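Local atomic coordinates of ThermoDBP-single stranded DNA binding protein (Thermoproteus tenax, PDB entry 3TEK), a protein that binds single-stranded DNA and appears to take the place of the canonical single-stranded DNA-binding protein in the Thermoproteales. Residues G69-G72 / E73-N77; P50-F53 / K54-G58; R86-S89 / R90-F93. All coordinates share one frame; numbering follows the deposited sequence.

Contact 1 of 3, residues G69-G72 / E73-N77; sequences GPDG and ENIFN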
ATOM      1  N   GLY A  69      -7.403  11.821  14.969  1.00 51.70           N
ATOM      2  CA  GLY A  69      -6.855  13.157  15.229  1.00 54.42           C
ATOM      3  C   GLY A  69      -5.369  13.158  15.567  1.00 54.29           C
ATOM      4  O   GLY A  69      -4.659  12.234  15.202  1.00 54.41           O
ATOM      5  N   PRO A  70      -4.892  14.181  16.303  1.00 58.99           N
ATOM      6  CA  PRO A  70      -3.444  14.295  16.515  1.00 60.55           C
ATOM      7  C   PRO A  70      -2.839  13.122  17.284  1.00 58.90           C
ATOM      8  O   PRO A  70      -1.696  12.770  17.014  1.00 55.75           O
ATOM      9  CB  PRO A  70      -3.291  15.614  17.300  1.00 65.68           C
ATOM     10  CG  PRO A  70      -4.592  15.827  17.946  1.00 66.60           C
ATOM     11  CD  PRO A  70      -5.626  15.255  16.996  1.00 63.80           C
ATOM     12  N   ASP A  71      -3.588  12.505  18.209  1.00 58.41           N
ATOM     13  CA  ASP A  71      -3.091  11.272  18.866  1.00 57.36           C
ATOM     14  C   ASP A  71      -2.841  10.140  17.844  1.00 52.87           C
ATOM     15  O   ASP A  71      -2.156   9.182  18.144  1.00 50.96           O
ATOM     16  CB  ASP A  71      -4.012  10.767  20.001  1.00 62.80           C
ATOM     17  CG  ASP A  71      -3.267   9.830  21.007  1.00 67.25           C
ATOM     18  OD1 ASP A  71      -3.654   8.649  21.169  1.00 64.30           O
ATOM     19  OD2 ASP A  71      -2.267  10.265  21.622  1.00 69.19           O
ATOM     20  N   GLY A  72      -3.405  10.264  16.652  1.00 50.39           N
ATOM     21  CA  GLY A  72      -3.069   9.393  15.540  1.00 50.60           C
ATOM     22  C   GLY A  72      -1.577   9.313  15.307  1.00 50.24           C
ATOM     23  O   GLY A  72      -1.049   8.236  15.041  1.00 49.31           O
ATOM     24  N   GLU A  73      -0.877  10.445  15.449  1.00 51.03           N
ATOM     25  CA  GLU A  73       0.574  10.444  15.323  1.00 52.87           C
ATOM     26  C   GLU A  73       1.284   9.627  16.435  1.00 50.99           C
ATOM     27  O   GLU A  73       2.291   8.990  16.180  1.00 48.79           O
ATOM     28  CB  GLU A  73       1.108  11.887  15.239  1.00 58.92           C
ATOM     29  CG  GLU A  73       2.565  12.004  14.724  1.00 65.10           C
ATOM     30  CD  GLU A  73       2.792  11.447  13.297  1.00 68.84           C
ATOM     31  OE1 GLU A  73       1.818  11.266  12.528  1.00 69.61           O
ATOM     32  OE2 GLU A  73       3.969  11.191  12.944  1.00 76.92           O
ATOM     33  N   ASN A  74       0.747   9.633  17.653  1.00 50.63           N
ATOM     34  CA  ASN A  74       1.280   8.786  18.734  1.00 50.57           C
ATOM     35  C   ASN A  74       1.103   7.299  18.442  1.00 46.04           C
ATOM     36  O   ASN A  74       1.969   6.502  18.752  1.00 44.90           O
ATOM     37  CB  ASN A  74       0.614   9.132  20.060  1.00 52.69           C
ATOM     38  CG  ASN A  74       0.995  10.509  20.536  1.00 56.90           C
ATOM     39  OD1 ASN A  74       2.152  10.883  20.482  1.00 60.41           O
ATOM     40  ND2 ASN A  74       0.035  11.260  21.006  1.00 61.95           N
ATOM     41  N   ILE A  75      -0.044   6.951  17.863  1.00 44.31           N
ATOM     42  CA  ILE A  75      -0.351   5.568  17.525  1.00 42.14           C
ATOM     43  C   ILE A  75       0.673   5.162  16.494  1.00 42.49           C
ATOM     44  O   ILE A  75       1.328   4.140  16.635  1.00 42.85           O
ATOM     45  CB  ILE A  75      -1.770   5.388  16.942  1.00 42.24           C
ATOM     46  CG1 ILE A  75      -2.852   5.898  17.916  1.00 42.91           C
ATOM     47  CG2 ILE A  75      -2.031   3.915  16.639  1.00 41.11           C
ATOM     48  CD1 ILE A  75      -4.311   5.822  17.381  1.00 42.63           C
ATOM     49  N   PHE A  76       0.828   5.991  15.474  1.00 41.89           N
ATOM     50  CA  PHE A  76       1.763   5.692  14.396  1.00 43.92           C
ATOM     51  C   PHE A  76       3.202   5.511  14.878  1.00 45.33           C
ATOM     52  O   PHE A  76       3.891   4.563  14.468  1.00 44.42           O
ATOM     53  CB  PHE A  76       1.735   6.757  13.310  1.00 44.65           C
ATOM     54  CG  PHE A  76       2.638   6.439  12.156  1.00 43.44           C
ATOM     55  CD1 PHE A  76       2.379   5.345  11.342  1.00 42.80           C
ATOM     56  CD2 PHE A  76       3.752   7.219  11.897  1.00 45.94           C
ATOM     57  CE1 PHE A  76       3.218   5.025  10.302  1.00 44.74           C
ATOM     58  CE2 PHE A  76       4.593   6.927  10.848  1.00 45.93           C
ATOM     59  CZ  PHE A  76       4.329   5.821  10.042  1.00 45.66           C
ATOM     60  N   ASN A  77       3.645   6.433  15.725  1.00 46.86           N
ATOM     61  CA  ASN A  77       5.004   6.372  16.274  1.00 47.17           C
ATOM     62  C   ASN A  77       5.260   5.107  17.078  1.00 45.88           C
ATOM     63  O   ASN A  77       6.336   4.542  17.002  1.00 45.03           O
ATOM     64  CB  ASN A  77       5.321   7.633  17.099  1.00 48.70           C
ATOM     65  CG  ASN A  77       5.653   8.820  16.222  1.00 51.20           C
ATOM     66  OD1 ASN A  77       6.055   8.649  15.071  1.00 53.39           O
ATOM     67  ND2 ASN A  77       5.470  10.032  16.751  1.00 51.75           N
TER
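Asp71 and Asn74 clasp each other one turn apart at the start of helix 71-79, where the chain leaves helix 52-68 through Gly69 and turns at once into the next helix. Gly69, with a positive phi of 71°, breaks the helical path of the preceding residues.

Three backbone bonds cross between 69-72 and 73-77. Glu73 N reaches back three residues to Pro70 O (2.9 Å), meeting it from above the carbonyl plane. The regular four-residue spacing then takes over: Ile75 N donates a hydrogen bond to Asp71 O at 3.1 Å, in the carbonyl plane, and Phe76 N to Gly72 O at 3.0 Å.

The methylene Ile75 CG1 is in van der Waals contact with the Asp71 carbonyl, 3.4 Å from Asp71 O. Apolar packing joins the helix to helix 52-68: the Ile75 side chain also lies on Leu64 and Phe68, and Phe76 on Ala61 and Leu64.

Glu73 OE1 forms a salt bridge with Arg65, tying the two helices together. Asp71 has CG anti to its own N (chi1 -159°), which turns the carboxylate forward along the helix to Asn74. The two side chains cross at about a right angle, and Asn74 ND2 donates in its own amide plane to Asp71 OD2 at 2.6 Å, meeting that oxygen from above the carboxylate plane.

Contact 2 of 3, residues P50-F53 / K54-G58; sequences PEFF and KLLFG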
ATOM      1  N   PRO A  50      12.966   1.008  -3.022  1.00 87.21           N
ATOM      2  CA  PRO A  50      11.555   0.912  -3.345  1.00 83.35           C
ATOM      3  C   PRO A  50      10.771   2.053  -2.707  1.00 80.88           C
ATOM      4  O   PRO A  50      10.876   2.293  -1.503  1.00 81.84           O
ATOM      5  CB  PRO A  50      11.148  -0.429  -2.735  1.00 83.48           C
ATOM      6  CG  PRO A  50      12.353  -1.232  -2.787  1.00 84.59           C
ATOM      7  CD  PRO A  50      13.479  -0.275  -2.511  1.00 86.50           C
ATOM      8  N   GLU A  51       9.998   2.754  -3.527  1.00 65.20           N
ATOM      9  CA  GLU A  51       9.164   3.851  -3.043  1.00 62.93           C
ATOM     10  C   GLU A  51       8.012   3.297  -2.206  1.00 54.97           C
ATOM     11  O   GLU A  51       7.448   4.001  -1.375  1.00 52.05           O
ATOM     12  CB  GLU A  51       8.620   4.656  -4.220  1.00 68.56           C
ATOM     13  CG  GLU A  51       8.343   6.112  -3.904  1.00 73.30           C
ATOM     14  CD  GLU A  51       7.964   6.918  -5.140  1.00 79.04           C
ATOM     15  OE1 GLU A  51       7.442   8.042  -4.963  1.00 81.79           O
ATOM     16  OE2 GLU A  51       8.188   6.429  -6.277  1.00 81.88           O
ATOM     17  N   PHE A  52       7.700   2.024  -2.435  1.00 50.07           N
ATOM     18  CA  PHE A  52       6.581   1.344  -1.801  1.00 47.50           C
ATOM     19  C   PHE A  52       6.409   1.702  -0.333  1.00 44.99           C
ATOM     20  O   PHE A  52       5.313   2.056   0.099  1.00 42.77           O
ATOM     21  CB  PHE A  52       6.745  -0.160  -1.904  1.00 46.38           C
ATOM     22  CG  PHE A  52       5.634  -0.919  -1.256  1.00 47.05           C
ATOM     23  CD1 PHE A  52       4.491  -1.250  -1.974  1.00 48.66           C
ATOM     24  CD2 PHE A  52       5.706  -1.286   0.073  1.00 46.69           C
ATOM     25  CE1 PHE A  52       3.460  -1.962  -1.378  1.00 47.53           C
ATOM     26  CE2 PHE A  52       4.669  -1.983   0.673  1.00 48.44           C
ATOM     27  CZ  PHE A  52       3.545  -2.314  -0.054  1.00 47.95           C
ATOM     28  N   PHE A  53       7.497   1.589   0.415  1.00 45.11           N
ATOM     29  CA  PHE A  53       7.457   1.696   1.875  1.00 47.36           C
ATOM     30  C   PHE A  53       7.169   3.102   2.371  1.00 47.23           C
ATOM     31  O   PHE A  53       6.407   3.303   3.327  1.00 45.80           O
ATOM     32  CB  PHE A  53       8.755   1.129   2.456  1.00 47.08           C
ATOM     33  CG  PHE A  53       8.840  -0.365   2.313  1.00 47.25           C
ATOM     34  CD1 PHE A  53       8.027  -1.182   3.084  1.00 47.64           C
ATOM     35  CD2 PHE A  53       9.656  -0.950   1.371  1.00 48.36           C
ATOM     36  CE1 PHE A  53       8.073  -2.568   2.950  1.00 46.80           C
ATOM     37  CE2 PHE A  53       9.703  -2.339   1.223  1.00 47.54           C
ATOM     38  CZ  PHE A  53       8.903  -3.137   1.993  1.00 48.13           C
ATOM     39  N   LYS A  54       7.758   4.065   1.674  1.00 50.46           N
ATOM     40  CA  LYS A  54       7.523   5.475   1.899  1.00 53.94           C
ATOM     41  C   LYS A  54       6.074   5.827   1.614  1.00 52.15           C
ATOM     42  O   LYS A  54       5.437   6.561   2.379  1.00 50.54           O
ATOM     43  CB  LYS A  54       8.437   6.296   0.985  1.00 60.00           C
ATOM     44  CG  LYS A  54       8.617   7.733   1.403  1.00 67.64           C
ATOM     45  CD  LYS A  54       9.606   8.506   0.451  1.00 73.57           C
ATOM     46  CE  LYS A  54      10.977   7.818   0.314  1.00 77.61           C
ATOM     47  NZ  LYS A  54      11.938   8.030   1.456  1.00 80.81           N
ATOM     48  N   LEU A  55       5.550   5.297   0.505  1.00 49.62           N
ATOM     49  CA  LEU A  55       4.157   5.525   0.148  1.00 49.24           C
ATOM     50  C   LEU A  55       3.237   4.874   1.198  1.00 47.41           C
ATOM     51  O   LEU A  55       2.287   5.492   1.677  1.00 47.16           O
ATOM     52  CB  LEU A  55       3.861   5.005  -1.270  1.00 51.11           C
ATOM     53  CG  LEU A  55       4.692   5.699  -2.399  1.00 53.65           C
ATOM     54  CD1 LEU A  55       4.522   4.992  -3.746  1.00 53.05           C
ATOM     55  CD2 LEU A  55       4.399   7.200  -2.530  1.00 54.55           C
ATOM     56  N   LEU A  56       3.548   3.634   1.565  1.00 43.79           N
ATOM     57  CA  LEU A  56       2.688   2.895   2.482  1.00 43.39           C
ATOM     58  C   LEU A  56       2.628   3.596   3.854  1.00 42.39           C
ATOM     59  O   LEU A  56       1.571   3.720   4.467  1.00 40.40           O
ATOM     60  CB  LEU A  56       3.199   1.461   2.642  1.00 43.07           C
ATOM     61  CG  LEU A  56       2.534   0.607   3.697  1.00 44.17           C
ATOM     62  CD1 LEU A  56       1.141   0.291   3.236  1.00 45.93           C
ATOM     63  CD2 LEU A  56       3.278  -0.673   3.902  1.00 43.87           C
ATOM     64  N   PHE A  57       3.783   4.045   4.306  1.00 45.41           N
ATOM     65  CA  PHE A  57       3.927   4.656   5.622  1.00 45.90           C
ATOM     66  C   PHE A  57       3.203   5.976   5.732  1.00 45.88           C
ATOM     67  O   PHE A  57       2.595   6.263   6.756  1.00 47.18           O
ATOM     68  CB  PHE A  57       5.402   4.820   5.974  1.00 48.82           C
ATOM     69  CG  PHE A  57       6.041   3.552   6.515  1.00 51.23           C
ATOM     70  CD1 PHE A  57       5.723   2.304   5.991  1.00 50.35           C
ATOM     71  CD2 PHE A  57       6.966   3.611   7.549  1.00 56.72           C
ATOM     72  CE1 PHE A  57       6.302   1.130   6.479  1.00 50.91           C
ATOM     73  CE2 PHE A  57       7.564   2.421   8.050  1.00 58.80           C
ATOM     74  CZ  PHE A  57       7.219   1.182   7.493  1.00 55.48           C
ATOM     75  N   GLY A  58       3.262   6.768   4.670  1.00 46.90           N
ATOM     76  CA  GLY A  58       2.479   7.996   4.592  1.00 48.06           C
ATOM     77  C   GLY A  58       1.000   7.692   4.579  1.00 46.78           C
ATOM     78  O   GLY A  58       0.209   8.373   5.231  1.00 47.51           O
TER
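With CG anti to the backbone N in both, Phe52 (chi1 179°) and Leu56 (chi1 172°) run side by side in the same direction from successive turns, and Phe52 CE2 meets Leu56 CD2 at 3.8 Å. Phe53 and Phe57 instead have CG beside the backbone N; Phe57 CE1 comes to the edge of the Phe53 ring, 4.5 Å from Phe53 CD1, a loose touch. The neighbouring rings fit more closely: Phe52 CD2 sits over the centre of one Phe53 face. Across the helix, the extended Glu51 chain lies against Leu55, its CG 4.0 Å from Leu55 CG, and its carboxylate is engaged by a salt bridge to Arg39.

Underneath, Leu55 N bonds to Glu51 O (3.0 Å), almost straight on to the carbonyl, and Leu56 N and Phe57 N follow with bonds to Phe52 O and Phe53 O. These set the first turn of helix 52-68.

The aromatic side faces helix 83-108, where Phe93 meets both Phe52 and Phe53 and Phe85 meets Phe57. Trp30 of strand 23-31 packs edge-to-face with Phe52 and also touches Leu55 and Leu56, so the start of the helix lies between strand 23-31 and helix 83-108.

Contact 3 of 3, residues R86-S89 / R90-F93; sequences RETS and RELF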
ATOM      1  N   ARG A  86       6.214  -3.944  10.965  1.00 44.42           N
ATOM      2  CA  ARG A  86       7.317  -4.067  10.003  1.00 45.38           C
ATOM      3  C   ARG A  86       7.178  -5.372   9.226  1.00 43.45           C
ATOM      4  O   ARG A  86       7.329  -5.400   7.997  1.00 40.80           O
ATOM      5  CB  ARG A  86       8.695  -4.006  10.686  1.00 50.21           C
ATOM      6  CG  ARG A  86       9.072  -2.683  11.345  1.00 55.10           C
ATOM      7  CD  ARG A  86       9.435  -1.610  10.318  1.00 63.81           C
ATOM      8  NE  ARG A  86       9.539  -0.279  10.948  1.00 70.62           N
ATOM      9  CZ  ARG A  86      10.668   0.398  11.190  1.00 75.47           C
ATOM     10  NH1 ARG A  86      11.868  -0.094  10.848  1.00 81.33           N
ATOM     11  NH2 ARG A  86      10.589   1.588  11.777  1.00 76.37           N
ATOM     12  N   GLU A  87       6.890  -6.459   9.941  1.00 41.91           N
ATOM     13  CA  GLU A  87       6.721  -7.770   9.291  1.00 42.23           C
ATOM     14  C   GLU A  87       5.534  -7.805   8.308  1.00 41.77           C
ATOM     15  O   GLU A  87       5.658  -8.311   7.197  1.00 42.82           O
ATOM     16  CB  GLU A  87       6.533  -8.866  10.333  1.00 42.58           C
ATOM     17  CG  GLU A  87       6.074 -10.201   9.748  1.00 43.58           C
ATOM     18  CD  GLU A  87       7.059 -10.725   8.719  1.00 46.21           C
ATOM     19  OE1 GLU A  87       8.232 -10.264   8.755  1.00 47.18           O
ATOM     20  OE2 GLU A  87       6.677 -11.580   7.867  1.00 46.37           O
ATOM     21  N   THR A  88       4.387  -7.299   8.726  1.00 39.97           N
ATOM     22  CA  THR A  88       3.196  -7.338   7.879  1.00 39.78           C
ATOM     23  C   THR A  88       3.277  -6.334   6.720  1.00 41.31           C
ATOM     24  O   THR A  88       2.738  -6.597   5.664  1.00 41.16           O
ATOM     25  CB  THR A  88       1.865  -7.217   8.677  1.00 39.29           C
ATOM     26  OG1 THR A  88       1.763  -5.943   9.358  1.00 38.32           O
ATOM     27  CG2 THR A  88       1.698  -8.403   9.652  1.00 38.55           C
ATOM     28  N   SER A  89       4.002  -5.217   6.899  1.00 42.49           N
ATOM     29  CA  SER A  89       4.293  -4.347   5.769  1.00 44.51           C
ATOM     30  C   SER A  89       5.203  -5.051   4.744  1.00 44.10           C
ATOM     31  O   SER A  89       4.992  -4.942   3.528  1.00 44.62           O
ATOM     32  CB  SER A  89       4.853  -2.996   6.253  1.00 46.70           C
ATOM     33  OG  SER A  89       6.171  -3.180   6.714  1.00 53.96           O
ATOM     34  N   ARG A  90       6.165  -5.837   5.216  1.00 42.87           N
ATOM     35  CA  ARG A  90       6.974  -6.647   4.302  1.00 45.22           C
ATOM     36  C   ARG A  90       6.170  -7.718   3.588  1.00 44.95           C
ATOM     37  O   ARG A  90       6.466  -8.023   2.448  1.00 45.48           O
ATOM     38  CB  ARG A  90       8.150  -7.313   5.020  1.00 46.74           C
ATOM     39  CG  ARG A  90       9.289  -6.362   5.268  1.00 48.45           C
ATOM     40  CD  ARG A  90      10.116  -6.257   3.901  1.00 49.77           C
ATOM     41  NE  ARG A  90      11.159  -5.229   3.888  1.00 50.38           N
ATOM     42  CZ  ARG A  90      11.953  -4.965   2.844  1.00 53.27           C
ATOM     43  NH1 ARG A  90      11.853  -5.644   1.698  1.00 51.83           N
ATOM     44  NH2 ARG A  90      12.864  -4.010   2.945  1.00 54.66           N
ATOM     45  N   GLU A  91       5.180  -8.294   4.278  1.00 47.37           N
ATOM     46  CA  GLU A  91       4.350  -9.354   3.695  1.00 47.96           C
ATOM     47  C   GLU A  91       3.457  -8.771   2.618  1.00 46.74           C
ATOM     48  O   GLU A  91       3.229  -9.396   1.597  1.00 45.79           O
ATOM     49  CB  GLU A  91       3.513 -10.059   4.783  1.00 49.78           C
ATOM     50  CG  GLU A  91       4.334 -11.029   5.647  1.00 50.95           C
ATOM     51  CD  GLU A  91       3.565 -11.582   6.828  1.00 54.01           C
ATOM     52  OE1 GLU A  91       2.339 -11.447   6.829  1.00 55.69           O
ATOM     53  OE2 GLU A  91       4.177 -12.168   7.764  1.00 57.61           O
ATOM     54  N   LEU A  92       2.962  -7.554   2.854  1.00 46.05           N
ATOM     55  CA  LEU A  92       2.236  -6.794   1.835  1.00 46.08           C
ATOM     56  C   LEU A  92       3.083  -6.487   0.592  1.00 44.49           C
ATOM     57  O   LEU A  92       2.611  -6.619  -0.547  1.00 42.53           O
ATOM     58  CB  LEU A  92       1.723  -5.481   2.433  1.00 47.14           C
ATOM     59  CG  LEU A  92       0.975  -4.558   1.490  1.00 48.89           C
ATOM     60  CD1 LEU A  92      -0.195  -5.279   0.802  1.00 49.58           C
ATOM     61  CD2 LEU A  92       0.519  -3.296   2.298  1.00 48.26           C
ATOM     62  N   PHE A  93       4.316  -6.050   0.824  1.00 43.23           N
ATOM     63  CA  PHE A  93       5.222  -5.693  -0.256  1.00 43.19           C
ATOM     64  C   PHE A  93       5.505  -6.923  -1.131  1.00 44.97           C
ATOM     65  O   PHE A  93       5.411  -6.864  -2.358  1.00 42.53           O
ATOM     66  CB  PHE A  93       6.513  -5.130   0.333  1.00 43.74           C
ATOM     67  CG  PHE A  93       7.628  -4.923  -0.676  1.00 46.01           C
ATOM     68  CD1 PHE A  93       7.641  -3.814  -1.510  1.00 47.27           C
ATOM     69  CD2 PHE A  93       8.701  -5.816  -0.739  1.00 47.64           C
ATOM     70  CE1 PHE A  93       8.714  -3.598  -2.424  1.00 48.31           C
ATOM     71  CE2 PHE A  93       9.762  -5.607  -1.628  1.00 48.73           C
ATOM     72  CZ  PHE A  93       9.756  -4.498  -2.468  1.00 49.38           C
TER
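Glu87 and Glu91, one turn apart on helix 83-108, bring their carboxylates to 2.6 Å between Glu87 OE2 and Glu91 OE2. Their planes stand 71° apart and the two side chains cross at a slant. The aliphatic part of each is drawn in as well: Glu87 CG lies 3.4 Å from Glu91 OE2, and Glu91 CG 3.3 Å from Glu87 OE2. The bend at chi2 (59°) carries the Glu87 carboxylate forward to the next turn, while Glu91, extended beyond CG, reaches back.

The backbone beneath holds the pair in step. Glu91 N bonds to Glu87 O at 3.0 Å, and Leu92 N and Phe93 N repeat the pattern with Thr88 O and Ser89 O. Arg86 O takes two donors from the same face of its plane, Arg90 N and Ser89 OG. The distance from Ser89 OG to Arg86 O is 2.8 Å. A chi1 of 73° sets that hydroxyl between its own N and carbonyl carbon, turned back toward the preceding turn.

Further out, Thr88 OG1 bonds to Lys84 O and to Leu131 N, joining the helix to strand 131-142, while Leu92 packs on Trp133 of that strand and on Phe52 and Leu56 of helix 52-68. Arg86 NE is bonded to Arg80 O.

So short an approach of two acid oxygens suggests that the pair probably shares a proton, which would ease the repulsion otherwise expected between two carboxylates.

How the contacts relate
Along the chain contact 2 comes first, at the start of helix 52-68, then contact 1, at the start of helix 71-79, then contact 3, in the first half of helix 83-108. The three consecutive helices lie between strand 23-31 and strand 116-124 in sequence, two neighbours in the four-stranded antiparallel sheet. Contacts 2 and 3 have centres about 11 Å apart and meet directly at Leu56 CD2 and Ser89 CB, 3.7 Å apart. Contact 1 lies farther out, its centre about 18 Å from that of contact 2, linked to it where Phe76 CZ approaches Phe57 O (3.7 Å). Contacts 1 and 3 (centres about 20 Å, nearest atoms about 7 Å apart) do not touch; contact 2 meets both.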